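Local coordinates for hypothetical protein (PDB 3I3F), which is of unknown function but belongs to the trimeric YjgF/RidA-like family, whose members include deaminases of reactive enamine and imine metabolites, at residues 41-45 / 129-134; 44-48 / 63-68; 81-85 / 115-119. One frame throughout, in Å; residues are numbered along the deposited sequence.

Interaction 1 of 3, residues 41-45 / 129-134. With LEA (pentanoic acid), chain F.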
loop_
_atom_site.group_PDB
_atom_site.type_symbol
_atom_site.label_atom_id
_atom_site.label_comp_id
_atom_site.label_asym_id
_atom_site.label_seq_id
_atom_site.Cartn_x
_atom_site.Cartn_y
_atom_site.Cartn_z
ATOM N N LEU A 41 -10.001 1.815 -4.352
ATOM C CA LEU A 41 -10.925 2.040 -3.240
ATOM C C LEU A 41 -10.215 2.631 -2.031
ATOM O O LEU A 41 -9.065 2.291 -1.741
ATOM C CB LEU A 41 -11.601 0.737 -2.811
ATOM C CG LEU A 41 -12.398 -0.053 -3.849
ATOM C CD1 LEU A 41 -13.080 -1.231 -3.171
ATOM C CD2 LEU A 41 -13.429 0.814 -4.549
ATOM N N GLY A 42 -10.917 3.502 -1.312
ATOM C CA GLY A 42 -10.482 3.915 0.015
ATOM C C GLY A 42 -10.630 2.754 0.980
ATOM O O GLY A 42 -11.226 1.724 0.641
ATOM N N GLY A 43 -10.091 2.911 2.182
ATOM C CA GLY A 43 -10.147 1.854 3.188
ATOM C C GLY A 43 -11.566 1.376 3.428
ATOM O O GLY A 43 -12.491 2.187 3.520
ATOM N N SER A 44 -11.734 0.056 3.494
ATOM C CA SER A 44 -13.036 -0.558 3.741
ATOM C C SER A 44 -13.036 -1.244 5.099
ATOM O O SER A 44 -12.068 -1.918 5.461
ATOM C CB SER A 44 -13.365 -1.571 2.646
ATOM O OG SER A 44 -13.473 -0.934 1.385
ATOM N N VAL A 45 -14.125 -1.070 5.840
ATOM C CA VAL A 45 -14.261 -1.616 7.182
ATOM C C VAL A 45 -15.670 -2.168 7.366
ATOM O O VAL A 45 -16.537 -1.973 6.508
ATOM C CB VAL A 45 -13.955 -0.539 8.246
ATOM C CG1 VAL A 45 -12.496 -0.090 8.140
ATOM C CG2 VAL A 45 -14.902 0.648 8.098
ATOM N N LEU A 129 -12.353 -1.235 15.325
ATOM C CA LEU A 129 -12.094 -1.956 14.080
ATOM C C LEU A 129 -11.209 -3.174 14.325
ATOM O O LEU A 129 -10.136 -3.059 14.921
ATOM C CB LEU A 129 -11.421 -1.038 13.055
ATOM C CG LEU A 129 -12.178 0.229 12.654
ATOM C CD1 LEU A 129 -11.367 1.024 11.640
ATOM C CD2 LEU A 129 -13.550 -0.109 12.095
ATOM N N LEU A 130 -11.668 -4.336 13.860
ATOM C CA LEU A 130 -10.915 -5.587 13.985
ATOM C C LEU A 130 -10.195 -5.952 12.689
ATOM O O LEU A 130 -9.227 -6.713 12.706
ATOM C CB LEU A 130 -11.853 -6.726 14.388
ATOM C CG LEU A 130 -12.617 -6.512 15.698
ATOM C CD1 LEU A 130 -13.626 -7.629 15.914
ATOM C CD2 LEU A 130 -11.660 -6.415 16.878
ATOM N N VAL A 131 -10.684 -5.416 11.572
ATOM C CA VAL A 131 -10.111 -5.669 10.259
ATOM C C VAL A 131 -10.329 -4.450 9.368
ATOM O O VAL A 131 -11.326 -3.734 9.504
ATOM C CB VAL A 131 -10.745 -6.923 9.596
ATOM C CG1 VAL A 131 -12.263 -6.786 9.518
ATOM C CG2 VAL A 131 -10.153 -7.167 8.211
ATOM N N GLU A 132 -9.380 -4.208 8.475
ATOM C CA GLU A 132 -9.514 -3.163 7.473
ATOM C C GLU A 132 -8.829 -3.625 6.199
ATOM O O GLU A 132 -7.714 -4.145 6.244
ATOM C CB GLU A 132 -8.896 -1.855 7.965
ATOM C CG GLU A 132 -9.102 -0.689 7.004
ATOM C CD GLU A 132 -8.713 0.654 7.584
ATOM O OE1 GLU A 132 -8.411 0.734 8.796
ATOM O OE2 GLU A 132 -8.717 1.641 6.814
ATOM N N VAL A 133 -9.509 -3.455 5.071
ATOM C CA VAL A 133 -8.963 -3.837 3.774
ATOM C C VAL A 133 -8.691 -2.567 2.980
ATOM O O VAL A 133 -9.589 -1.743 2.783
ATOM C CB VAL A 133 -9.916 -4.776 3.015
ATOM C CG1 VAL A 133 -9.367 -5.097 1.633
ATOM C CG2 VAL A 133 -10.131 -6.054 3.815
ATOM N N VAL A 134 -7.445 -2.410 2.543
ATOM C CA VAL A 134 -6.987 -1.175 1.918
ATOM C C VAL A 134 -6.263 -1.467 0.609
ATOM O O VAL A 134 -5.948 -2.619 0.305
ATOM C CB VAL A 134 -6.051 -0.380 2.863
ATOM C CG1 VAL A 134 -6.723 -0.147 4.215
ATOM C CG2 VAL A 134 -4.721 -1.095 3.047
HETATM C C2 LEA F . -9.142 6.785 7.166
HETATM O O2 LEA F . -8.385 6.822 6.171
HETATM C C3 LEA F . -10.323 5.841 7.196
HETATM C C4 LEA F . -10.335 4.895 5.995
HETATM C C5 LEA F . -11.522 3.933 5.991
HETATM C C6 LEA F . -12.252 3.848 7.316
HETATM O O1 LEA F . -8.968 7.517 8.162
HETATM O O HOH W 1 -10.160 -0.759 0.132
HETATM O O HOH W 2 -11.059 -1.474 0.443
#
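V45 and E132 lie flank to flank across this contact, their side chains pointing the same way, and the methyl CG1 of V45 rests on CG of E132 at 3.6 Å. With V45 CG1 anti to its own carbonyl carbon (chi1 -64°), that methyl is directed over the aliphatic part of the glutamate. The same methyl meets L129, whose branched end slants across the valine: L129 CD1 comes within 3.8 Å of V45 CG1, while L129 CD2 packs against V45 CB. One methyl of V45 therefore meets both a leucine end and the stem of an acidic side chain. E132 leaves the backbone with CG anti to N (chi1 -175°) and stays extended, which carries its carboxylate past V45 to the bound pentanoic acid; E132 OE2 lies 3.7 Å from ligand atom C5. On the loop side, the carbonyl of G43 approaches the same carbon, with G43 O 3.2 Å from C5. G43 has no side chain, and its CA faces the strand directly, near OE2 of E132, CG1 of V134 and the carbonyl O of V133.

The backbones are held by one antiparallel hydrogen-bonded pair: S44 N donates to V133 O at 2.9 Å, and V133 N returns a bond to S44 O at 3.0 Å. A water site, modelled at two alternative positions, lies between the carbonyls of G42 and V133. Beyond these segments, the ligand is hydrogen-bonded by Q126 and by R118 of the second subunit, and V134 packs on C119 of that subunit. The loop following strand 38-41 and the start of strand 131-139 therefore form one wall of a ligand pocket between subunits, as in the active-site clefts of trimeric YjgF-like proteins.

Interaction 2 of 3, residues 44-48 / 63-68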
loop_
_atom_site.group_PDB
_atom_site.type_symbol
_atom_site.label_atom_id
_atom_site.label_comp_id
_atom_site.label_asym_id
_atom_site.label_seq_id
_atom_site.Cartn_x
_atom_site.Cartn_y
_atom_site.Cartn_z
ATOM N N SER A 44 -11.734 0.056 3.494
ATOM C CA SER A 44 -13.036 -0.558 3.741
ATOM C C SER A 44 -13.036 -1.244 5.099
ATOM O O SER A 44 -12.068 -1.918 5.461
ATOM C CB SER A 44 -13.365 -1.571 2.646
ATOM O OG SER A 44 -13.473 -0.934 1.385
ATOM N N VAL A 45 -14.125 -1.070 5.840
ATOM C CA VAL A 45 -14.261 -1.616 7.182
ATOM C C VAL A 45 -15.670 -2.168 7.366
ATOM O O VAL A 45 -16.537 -1.973 6.508
ATOM C CB VAL A 45 -13.955 -0.539 8.246
ATOM C CG1 VAL A 45 -12.496 -0.090 8.140
ATOM C CG2 VAL A 45 -14.902 0.648 8.098
ATOM N N GLY A 46 -15.893 -2.855 8.483
ATOM C CA GLY A 46 -17.140 -3.583 8.713
ATOM C C GLY A 46 -18.291 -2.739 9.229
ATOM O O GLY A 46 -18.955 -3.116 10.195
ATOM N N ILE A 47 -18.534 -1.607 8.572
ATOM C CA ILE A 47 -19.605 -0.683 8.933
ATOM C C ILE A 47 -20.644 -0.694 7.818
ATOM O O ILE A 47 -20.293 -0.602 6.639
ATOM C CB ILE A 47 -19.049 0.743 9.134
ATOM C CG1 ILE A 47 -18.079 0.763 10.321
ATOM C CG2 ILE A 47 -20.183 1.743 9.351
ATOM C CD1 ILE A 47 -17.336 2.071 10.497
ATOM N N ASP A 48 -21.919 -0.822 8.186
ATOM C CA ASP A 48 -22.996 -0.875 7.193
ATOM C C ASP A 48 -23.446 0.539 6.815
ATOM O O ASP A 48 -22.929 1.522 7.351
ATOM C CB ASP A 48 -24.167 -1.759 7.670
ATOM C CG ASP A 48 -24.846 -1.240 8.930
ATOM O OD1 ASP A 48 -24.842 -0.019 9.178
ATOM O OD2 ASP A 48 -25.400 -2.079 9.674
ATOM N N GLN A 63 -19.094 -7.792 6.258
ATOM C CA GLN A 63 -19.541 -6.449 5.890
ATOM C C GLN A 63 -18.485 -5.707 5.064
ATOM O O GLN A 63 -18.825 -5.006 4.112
ATOM C CB GLN A 63 -19.910 -5.639 7.138
ATOM C CG GLN A 63 -20.501 -4.263 6.842
ATOM C CD GLN A 63 -21.844 -4.346 6.146
ATOM O OE1 GLN A 63 -22.792 -4.919 6.682
ATOM N NE2 GLN A 63 -21.934 -3.775 4.951
ATOM N N THR A 64 -17.215 -5.871 5.427
ATOM C CA THR A 64 -16.117 -5.236 4.697
ATOM C C THR A 64 -16.094 -5.664 3.232
ATOM O O THR A 64 -15.999 -4.822 2.340
ATOM C CB THR A 64 -14.753 -5.547 5.347
ATOM O OG1 THR A 64 -14.710 -4.978 6.659
ATOM C CG2 THR A 64 -13.608 -4.972 4.518
ATOM N N PHE A 65 -16.196 -6.965 2.982
ATOM C CA PHE A 65 -16.149 -7.453 1.607
ATOM C C PHE A 65 -17.446 -7.206 0.840
ATOM O O PHE A 65 -17.418 -7.070 -0.379
ATOM C CB PHE A 65 -15.707 -8.917 1.558
ATOM C CG PHE A 65 -14.233 -9.086 1.785
ATOM C CD1 PHE A 65 -13.326 -8.689 0.810
ATOM C CD2 PHE A 65 -13.747 -9.591 2.981
ATOM C CE1 PHE A 65 -11.963 -8.817 1.012
ATOM C CE2 PHE A 65 -12.380 -9.724 3.190
ATOM C CZ PHE A 65 -11.489 -9.330 2.205
ATOM N N ASP A 66 -18.569 -7.115 1.551
ATOM C CA ASP A 66 -19.821 -6.675 0.932
ATOM C C ASP A 66 -19.691 -5.227 0.450
ATOM O O ASP A 66 -20.100 -4.905 -0.664
ATOM C CB ASP A 66 -20.997 -6.806 1.906
ATOM C CG ASP A 66 -22.345 -6.651 1.219
ATOM O OD1 ASP A 66 -22.588 -7.349 0.212
ATOM O OD2 ASP A 66 -23.164 -5.839 1.698
ATOM N N ASN A 67 -19.116 -4.366 1.291
ATOM C CA ASN A 67 -18.832 -2.978 0.909
ATOM C C ASN A 67 -17.939 -2.899 -0.328
ATOM O O ASN A 67 -18.222 -2.149 -1.261
ATOM C CB ASN A 67 -18.165 -2.216 2.062
ATOM C CG ASN A 67 -19.104 -1.961 3.231
ATOM O OD1 ASN A 67 -20.319 -2.131 3.127
ATOM N ND2 ASN A 67 -18.536 -1.538 4.354
ATOM N N ILE A 68 -16.864 -3.683 -0.329
ATOM C CA ILE A 68 -15.939 -3.732 -1.459
ATOM C C ILE A 68 -16.641 -4.204 -2.733
ATOM O O ILE A 68 -16.481 -3.599 -3.792
ATOM C CB ILE A 68 -14.723 -4.638 -1.155
ATOM C CG1 ILE A 68 -13.829 -3.980 -0.100
ATOM C CG2 ILE A 68 -13.915 -4.907 -2.418
ATOM C CD1 ILE A 68 -12.806 -4.909 0.508
HETATM O O HOH W 3 -16.247 0.733 4.857
HETATM O O HOH W 4 -16.198 0.056 3.687
HETATM O O HOH W 5 -21.563 0.276 4.269
#
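N67 turns its amide toward the loop with CG anti to the carbonyl carbon (chi1 -69°), whereas Q63, one helical turn earlier, sends CG anti to the backbone N and then bends sharply at chi2 (66°), folding its amide back toward N67. The result is a chain of two amide hydrogen bonds. N67 ND2 donates to I47 O at 3.0 Å, nearly straight at 169° and within the plane of its own amide, and Q63 NE2 donates to N67 OD1 at 2.9 Å, approaching from above that carbonyl plane. The rest of Q63 packs on the loop: CG lies 3.6 Å from C of G46, and the amide OE1 faces CB of D48 at 3.6 Å.

G46 is the centre of an inverse gamma turn, closed by a weak bond from I47 N to V45 O. Beside it T64 presents two branches. Its hydroxyl is bonded to Q60 O within the helix, while the methyl CG2 packs at 3.5 Å from S44 O. Further along, CG1 of I68 touches CB of S44 at 3.7 Å. A water site modelled at two positions accepts from V45 N and from N67 ND2, weakly so from ND2 in one of them.

The contact is thus mixed: aliphatic groups of T64 and I68 pack at the S44 end, and the N67 amide, itself held by Q63, binds the loop at I47. Held on both sides, this amide has its orientation fixed, and the irregular loop gains a polar partner for its I47 carbonyl.

Interaction 3 of 3, residues 81-85 / 115-119. With LEA (pentanoic acid), chain D.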
loop_
_atom_site.group_PDB
_atom_site.type_symbol
_atom_site.label_atom_id
_atom_site.label_comp_id
_atom_site.label_asym_id
_atom_site.label_seq_id
_atom_site.Cartn_x
_atom_site.Cartn_y
_atom_site.Cartn_z
ATOM N N TYR A 81 -12.430 -8.935 -10.588
ATOM C CA TYR A 81 -11.535 -8.036 -11.318
ATOM C C TYR A 81 -10.478 -7.380 -10.423
ATOM O O TYR A 81 -9.660 -6.598 -10.904
ATOM C CB TYR A 81 -12.344 -6.965 -12.050
ATOM C CG TYR A 81 -13.152 -7.521 -13.194
ATOM C CD1 TYR A 81 -12.661 -7.492 -14.497
ATOM C CD2 TYR A 81 -14.397 -8.095 -12.974
ATOM C CE1 TYR A 81 -13.400 -8.012 -15.554
ATOM C CE2 TYR A 81 -15.144 -8.619 -14.021
ATOM C CZ TYR A 81 -14.640 -8.576 -15.306
ATOM O OH TYR A 81 -15.385 -9.094 -16.342
ATOM N N ILE A 82 -10.487 -7.709 -9.131
ATOM C CA ILE A 82 -9.474 -7.202 -8.209
ATOM C C ILE A 82 -8.114 -7.793 -8.568
ATOM O O ILE A 82 -7.984 -9.006 -8.741
ATOM C CB ILE A 82 -9.804 -7.544 -6.740
ATOM C CG1 ILE A 82 -11.059 -6.798 -6.286
ATOM C CG2 ILE A 82 -8.634 -7.182 -5.827
ATOM C CD1 ILE A 82 -11.570 -7.244 -4.934
ATOM N N VAL A 83 -7.119 -6.915 -8.690
ATOM C CA VAL A 83 -5.740 -7.288 -8.994
ATOM C C VAL A 83 -4.942 -7.472 -7.703
ATOM O O VAL A 83 -4.164 -8.418 -7.558
ATOM C CB VAL A 83 -5.059 -6.181 -9.831
ATOM C CG1 VAL A 83 -3.579 -6.480 -10.039
ATOM C CG2 VAL A 83 -5.776 -6.003 -11.166
ATOM N N SER A 84 -5.140 -6.546 -6.767
ATOM C CA SER A 84 -4.371 -6.513 -5.532
ATOM C C SER A 84 -5.174 -5.879 -4.400
ATOM O O SER A 84 -6.029 -5.025 -4.641
ATOM C CB SER A 84 -3.078 -5.725 -5.760
ATOM O OG SER A 84 -2.248 -5.730 -4.612
ATOM N N LEU A 85 -4.907 -6.322 -3.174
ATOM C CA LEU A 85 -5.457 -5.691 -1.974
ATOM C C LEU A 85 -4.523 -5.937 -0.794
ATOM O O LEU A 85 -3.661 -6.815 -0.849
ATOM C CB LEU A 85 -6.875 -6.198 -1.677
ATOM C CG LEU A 85 -7.100 -7.685 -1.387
ATOM C CD1 LEU A 85 -6.666 -8.048 0.023
ATOM C CD2 LEU A 85 -8.567 -8.036 -1.589
ATOM N N ARG A 115 -7.003 -16.080 -7.025
ATOM C CA ARG A 115 -7.049 -15.165 -5.885
ATOM C C ARG A 115 -6.143 -13.968 -6.159
ATOM O O ARG A 115 -5.070 -14.125 -6.739
ATOM C CB ARG A 115 -6.640 -15.864 -4.588
ATOM C CG ARG A 115 -7.603 -16.953 -4.187
ATOM C CD ARG A 115 -7.454 -17.398 -2.748
ATOM N NE ARG A 115 -8.633 -18.182 -2.380
ATOM C CZ ARG A 115 -8.645 -19.456 -1.986
ATOM N NH1 ARG A 115 -7.524 -20.152 -1.816
ATOM N NH2 ARG A 115 -9.812 -20.030 -1.720
ATOM N N PRO A 116 -6.580 -12.762 -5.763
ATOM C CA PRO A 116 -5.787 -11.574 -6.066
ATOM C C PRO A 116 -4.505 -11.483 -5.250
ATOM O O PRO A 116 -4.352 -12.171 -4.241
ATOM C CB PRO A 116 -6.732 -10.422 -5.710
ATOM C CG PRO A 116 -7.658 -10.987 -4.698
ATOM C CD PRO A 116 -7.842 -12.423 -5.078
ATOM N N CYS A 117 -3.587 -10.634 -5.696
ATOM C CA CYS A 117 -2.394 -10.344 -4.916
ATOM C C CYS A 117 -2.818 -9.838 -3.544
ATOM O O CYS A 117 -3.764 -9.055 -3.423
ATOM C CB CYS A 117 -1.522 -9.308 -5.620
ATOM S SG CYS A 117 -0.865 -9.872 -7.205
ATOM N N ARG A 118 -2.130 -10.312 -2.511
ATOM C CA ARG A 118 -2.514 -10.023 -1.141
ATOM C C ARG A 118 -1.299 -9.896 -0.242
ATOM O O ARG A 118 -0.272 -10.533 -0.470
ATOM C CB ARG A 118 -3.410 -11.147 -0.612
ATOM C CG ARG A 118 -4.227 -10.775 0.604
ATOM C CD ARG A 118 -4.939 -11.986 1.195
ATOM N NE ARG A 118 -4.284 -12.481 2.406
ATOM C CZ ARG A 118 -4.877 -13.212 3.351
ATOM N NH1 ARG A 118 -6.159 -13.553 3.251
ATOM N NH2 ARG A 118 -4.187 -13.598 4.415
ATOM N N CYS A 119 -1.421 -9.045 0.768
ATOM C CA CYS A 119 -0.558 -9.107 1.937
ATOM C C CYS A 119 -1.436 -8.896 3.160
ATOM O O CYS A 119 -2.564 -8.408 3.051
ATOM C CB CYS A 119 0.568 -8.071 1.867
ATOM S SG CYS A 119 0.040 -6.349 1.919
HETATM C C2 LEA D . -0.853 -13.024 3.380
HETATM O O2 LEA D . -1.380 -13.542 4.389
HETATM C C3 LEA D . 0.562 -13.395 2.991
HETATM C C4 LEA D . 1.270 -14.204 4.078
HETATM C C5 LEA D . 2.517 -14.904 3.543
HETATM C C6 LEA D . 3.364 -13.985 2.687
HETATM O O1 LEA D . -1.464 -12.202 2.663
#
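Strands 82-85 and 117-119 run side by side in the same direction, their axes 13° apart and 4.8 Å distant at closest approach, with S84 and C117 as the paired residues. C117 bonds in both directions: its N donates to V83 O at 3.0 Å and its O accepts from L85 N at 3.0 Å. V83 and S84 together face V137 of the neighbouring strand 131-139, a classic beta bulge.

On one face of the sheet, OG of S84 lies 3.8 Å from CB of C117. L85 and R118 occupy the other face, alongside each other and aimed the same way, with L85 CD1 against the arginine methylene CG at 3.7 Å. Ahead of this pair, I82 slants across the ring of P116, bringing its CG2 within 3.8 Å of the proline CB.

Past the leucine, R118 bends at chi3 (103°), and this turns its guanidinium toward pentanoic acid. The carboxylate is gripped at the guanidinium edge by two bonds: NE reaches ligand O1 at 2.8 Å, at an angle of 168°, and NH2 reaches O2 at 2.8 Å. Such two-point pairing fixes the carboxylate's rotation as well as its position. From the second shell, N102 takes a further hydrogen bond from NH2, and Y105 makes a cation-pi contact with R118, so helix 95-108 orients the arginine. The third subunit closes over C117 and C119 with its G42 and V134. These parallel strands joined through helix 95-108 form a beta-alpha-beta unit, and on the outermost strand of this chain's sheet, next to the third subunit, the arginine supplies the carboxylate-binding end of an intersubunit pocket, consistent with the substrate-binding arginine of RidA relatives.

Interactions 1 and 2 start from the same loop after strand 38-41, share S44 and V45, and have centres 7 Å apart. V133 of interaction 1 packs on T64, F65 and I68, linking strand 131-139 to helix 56-74. Interaction 3 lies further off, about 14 Å from the centre of interaction 1 and 16 Å from that of interaction 2. Along the chain interaction 2 closes before interaction 3 opens, and interaction 3 is nested within the loop closed by interaction 1. Strands 131-139 and 82-90 are sheet neighbours. Interaction 1 of one subunit and the R118 region of interaction 3 of another line the same pocket, which suggests that each site needs the trimer.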